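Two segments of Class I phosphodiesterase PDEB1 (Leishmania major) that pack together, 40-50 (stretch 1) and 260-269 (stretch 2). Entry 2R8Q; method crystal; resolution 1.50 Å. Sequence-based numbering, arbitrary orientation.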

# COMPACT_ATOMS: atom_id res chain seq x y z
N SER A 40 11.91 -22.35 24.60
CA SER A 40 13.33 -22.71 24.53
C SER A 40 14.05 -22.42 23.21
O SER A 40 13.48 -22.59 22.14
CB SER A 40 13.50 -24.19 24.86
OG SER A 40 14.84 -24.60 24.67
N PRO A 41 15.32 -21.99 23.29
CA PRO A 41 16.09 -21.70 22.08
C PRO A 41 16.28 -22.99 21.29
O PRO A 41 16.55 -22.97 20.08
CB PRO A 41 17.41 -21.16 22.63
CG PRO A 41 17.00 -20.51 23.91
CD PRO A 41 16.04 -21.52 24.49
N GLY A 42 16.14 -24.11 21.98
CA GLY A 42 16.31 -25.42 21.37
C GLY A 42 15.09 -25.96 20.65
O GLY A 42 15.16 -27.02 20.03
N PHE A 43 13.97 -25.25 20.74
CA PHE A 43 12.76 -25.68 20.06
C PHE A 43 13.04 -25.78 18.56
O PHE A 43 13.61 -24.86 17.97
CB PHE A 43 11.62 -24.69 20.30
CG PHE A 43 10.42 -24.94 19.43
CD1 PHE A 43 9.65 -26.09 19.59
CD2 PHE A 43 10.07 -24.04 18.44
CE1 PHE A 43 8.56 -26.34 18.77
CE2 PHE A 43 8.97 -24.28 17.61
CZ PHE A 43 8.21 -25.43 17.77
N ASN A 44 12.64 -26.90 17.95
CA ASN A 44 12.86 -27.12 16.53
C ASN A 44 11.54 -27.19 15.77
O ASN A 44 10.84 -28.20 15.81
CB ASN A 44 13.65 -28.42 16.33
CG ASN A 44 13.98 -28.70 14.88
OD1 ASN A 44 13.60 -27.95 13.98
ND2 ASN A 44 14.69 -29.80 14.64
N LEU A 45 11.20 -26.11 15.07
CA LEU A 45 9.95 -26.05 14.32
C LEU A 45 9.88 -27.10 13.21
O LEU A 45 8.79 -27.52 12.83
CB LEU A 45 9.74 -24.65 13.73
CG LEU A 45 8.44 -24.39 12.97
CD1 LEU A 45 7.23 -24.63 13.86
CD2 LEU A 45 8.43 -22.94 12.47
N PHE A 46 11.02 -27.53 12.69
CA PHE A 46 11.00 -28.55 11.64
C PHE A 46 10.48 -29.87 12.17
O PHE A 46 9.86 -30.64 11.44
CB PHE A 46 12.39 -28.74 11.02
CG PHE A 46 12.82 -27.61 10.13
CD1 PHE A 46 13.70 -26.64 10.60
CD2 PHE A 46 12.33 -27.51 8.83
CE1 PHE A 46 14.09 -25.58 9.79
CE2 PHE A 46 12.71 -26.45 8.01
CZ PHE A 46 13.59 -25.48 8.49
N GLU A 47 10.74 -30.14 13.45
CA GLU A 47 10.27 -31.38 14.06
C GLU A 47 8.75 -31.38 14.06
O GLU A 47 8.12 -32.38 13.71
CB GLU A 47 10.79 -31.50 15.49
CG GLU A 47 10.58 -32.87 16.11
CD GLU A 47 10.88 -32.89 17.59
OE1 GLU A 47 11.88 -32.25 18.00
OE2 GLU A 47 10.13 -33.55 18.34
N VAL A 48 8.16 -30.26 14.46
CA VAL A 48 6.71 -30.12 14.49
C VAL A 48 6.13 -30.25 13.09
O VAL A 48 5.10 -30.90 12.89
CB VAL A 48 6.29 -28.74 15.07
CG1 VAL A 48 4.79 -28.54 14.90
CG2 VAL A 48 6.67 -28.66 16.54
N ARG A 49 6.78 -29.63 12.11
CA ARG A 49 6.31 -29.68 10.73
C ARG A 49 6.33 -31.09 10.16
O ARG A 49 5.39 -31.51 9.48
CB ARG A 49 7.17 -28.77 9.85
CG ARG A 49 6.97 -27.29 10.13
CD ARG A 49 7.97 -26.45 9.38
NE ARG A 49 7.83 -26.54 7.93
CZ ARG A 49 8.59 -25.88 7.06
NH1 ARG A 49 9.55 -25.08 7.51
NH2 ARG A 49 8.39 -26.00 5.76
N GLU A 50 7.39 -31.83 10.44
CA GLU A 50 7.53 -33.19 9.93
C GLU A 50 6.57 -34.19 10.55
O GLU A 50 6.08 -35.09 9.87
CB GLU A 50 8.97 -33.67 10.14
CG GLU A 50 9.23 -35.07 9.61
CD GLU A 50 10.66 -35.53 9.84
OE1 GLU A 50 11.07 -35.61 11.02
OE2 GLU A 50 11.36 -35.81 8.85
N LYS A 260 21.04 -20.97 15.06
CA LYS A 260 20.32 -22.13 15.59
C LYS A 260 21.18 -23.39 15.54
O LYS A 260 22.19 -23.42 14.84
CB LYS A 260 19.03 -22.37 14.80
CG LYS A 260 18.06 -21.19 14.80
CD LYS A 260 17.78 -20.70 16.22
CE LYS A 260 16.81 -19.52 16.22
NZ LYS A 260 15.42 -19.94 15.93
N PRO A 261 20.81 -24.43 16.31
CA PRO A 261 21.58 -25.68 16.31
C PRO A 261 21.90 -26.04 14.86
O PRO A 261 21.04 -25.94 13.99
CB PRO A 261 20.63 -26.66 16.98
CG PRO A 261 19.99 -25.78 18.02
CD PRO A 261 19.67 -24.51 17.25
N PHE A 262 23.13 -26.48 14.61
CA PHE A 262 23.56 -26.76 13.25
C PHE A 262 22.60 -27.42 12.27
O PHE A 262 22.36 -26.90 11.19
CB PHE A 262 24.86 -27.57 13.24
CG PHE A 262 25.51 -27.63 11.89
CD1 PHE A 262 26.09 -26.49 11.34
CD2 PHE A 262 25.47 -28.79 11.14
CE1 PHE A 262 26.63 -26.51 10.06
CE2 PHE A 262 26.01 -28.83 9.85
CZ PHE A 262 26.59 -27.68 9.31
N GLU A 263 22.05 -28.58 12.64
CA GLU A 263 21.13 -29.26 11.73
C GLU A 263 19.90 -28.43 11.40
O GLU A 263 19.41 -28.46 10.28
CB GLU A 263 20.71 -30.61 12.33
CG GLU A 263 21.86 -31.60 12.47
CD GLU A 263 22.66 -31.75 11.19
OE1 GLU A 263 22.05 -31.97 10.12
OE2 GLU A 263 23.90 -31.66 11.25
N THR A 264 19.42 -27.68 12.39
CA THR A 264 18.26 -26.82 12.18
C THR A 264 18.66 -25.66 11.28
O THR A 264 17.94 -25.32 10.34
CB THR A 264 17.73 -26.30 13.53
OG1 THR A 264 17.32 -27.41 14.33
CG2 THR A 264 16.55 -25.36 13.32
N SER A 265 19.82 -25.07 11.56
CA SER A 265 20.33 -23.96 10.76
C SER A 265 20.48 -24.41 9.31
O SER A 265 20.15 -23.68 8.38
CB SER A 265 21.68 -23.49 11.31
OG SER A 265 22.17 -22.38 10.58
N ARG A 266 20.97 -25.63 9.14
CA ARG A 266 21.18 -26.21 7.81
C ARG A 266 19.87 -26.36 7.04
O ARG A 266 19.81 -26.08 5.84
CB ARG A 266 21.88 -27.56 7.97
CG ARG A 266 22.36 -28.19 6.68
CD ARG A 266 23.50 -29.15 6.99
NE ARG A 266 23.90 -29.92 5.82
CZ ARG A 266 23.20 -30.92 5.31
NH1 ARG A 266 22.04 -31.27 5.86
NH2 ARG A 266 23.65 -31.57 4.24
N MET A 267 18.81 -26.78 7.72
CA MET A 267 17.53 -26.93 7.05
C MET A 267 16.98 -25.57 6.61
O MET A 267 16.36 -25.46 5.56
CB MET A 267 16.51 -27.65 7.94
CG MET A 267 16.81 -29.13 8.11
SD MET A 267 15.42 -30.06 8.80
CE MET A 267 14.45 -30.34 7.31
N TRP A 268 17.20 -24.54 7.42
CA TRP A 268 16.73 -23.22 7.04
C TRP A 268 17.51 -22.76 5.81
O TRP A 268 16.94 -22.18 4.89
CB TRP A 268 16.94 -22.20 8.17
CG TRP A 268 15.96 -22.28 9.30
CD1 TRP A 268 16.26 -22.51 10.62
CD2 TRP A 268 14.55 -22.07 9.24
NE1 TRP A 268 15.11 -22.46 11.37
CE2 TRP A 268 14.05 -22.19 10.55
CE3 TRP A 268 13.65 -21.80 8.20
CZ2 TRP A 268 12.69 -22.05 10.86
CZ3 TRP A 268 12.29 -21.65 8.50
CH2 TRP A 268 11.83 -21.78 9.82
N ALA A 269 18.82 -23.03 5.81
CA ALA A 269 19.66 -22.63 4.69
C ALA A 269 19.21 -23.26 3.38
O ALA A 269 19.30 -22.65 2.31
CB ALA A 269 21.12 -22.99 4.97
O HOH W 1 14.49 -20.96 18.52
O HOH W 2 16.30 -29.96 12.16

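How are the two backbones arranged where they meet? Each stretch runs from a loop into the start of a helix, residues 45-50 in the first and 262-269 in the second, and both helices continue later in the chain. Their axes come no closer than 11.1 Å and their N-to-C directions differ by 68°, so the helices cross obliquely, with room for large side chains between them. The backbones draw nearer around the helix starts: Asn44 CA lies 6.9 Å from Thr264 CA, and Pro41 CA lies 7.8 Å from Lys260 CA. Together the stretches bury 416 Å², counting both sides.

Which side chains fill the space between the helices? Phe46 is the centre of the contact, with 118 Å² covered by the other stretch, and its CA-to-CB bond points toward that stretch. Its ring meets Trp268 edge-to-face: its centroid is 4.6 Å from that of the indole six-membered ring, and the planes are inclined at 62°. The closest atoms are Phe46 CE1 and Trp268 CE2, 3.5 Å apart, an arrangement that sets the slightly positive C-H edge of one ring against the electron-rich face of the other. From the neighbouring residue, Leu45 CD2 reaches the edge of the indole, 4.5 Å from Trp268 CH2, adding a looser apolar contact near the indole plane.

What does Met267 contribute to the Phe46 ring? It covers one face. Met267 CB lies 3.7 Å from the centroid of the Phe46 ring, only 15° off the normal, a CH-pi contact, while Met267 SD sits 4.2 Å from the same centroid and 25° off the normal. A polarizable sulfur is well suited to an aromatic face, and here the backbone end of the side chain and its thioether both lie over the ring. Thr264 adds a methyl contact, with its CG2 4.1 Å from Phe46 CD1.

Where does polar chemistry enter, if no hydrogen bond joins the stretches directly? Water does the linking. The oxygen of water 1 lies 3.3 Å from Pro41 O, to which the water donates, and 2.9 Å from Lys260 NZ, from which it accepts, tying a loop carbonyl to an ammonium group. The oxygen of water 2 accepts from Asn44 ND2 at 3.0 Å and has a weak hydrogen bond with Thr264 OG1 at 3.5 Å; Asn44 ND2 and Thr264 OG1 themselves lie 3.6 Å apart.

Which local bonds shape stretch 1 beside the contact? Asn44 is the N-cap of its helix, and its OD1 accepts from Phe46 N at 2.9 Å, satisfying an amide that the first turn would otherwise leave unpaired. The same side chain thus caps the helix with its oxygen and offers its nitrogen to the bridging water. Upstream, a type I turn from Ser40 to Phe43 is closed by Phe43 N donating to Ser40 O at 3.0 Å, and Gly42 N donates to Ser40 OG, also at 3.0 Å.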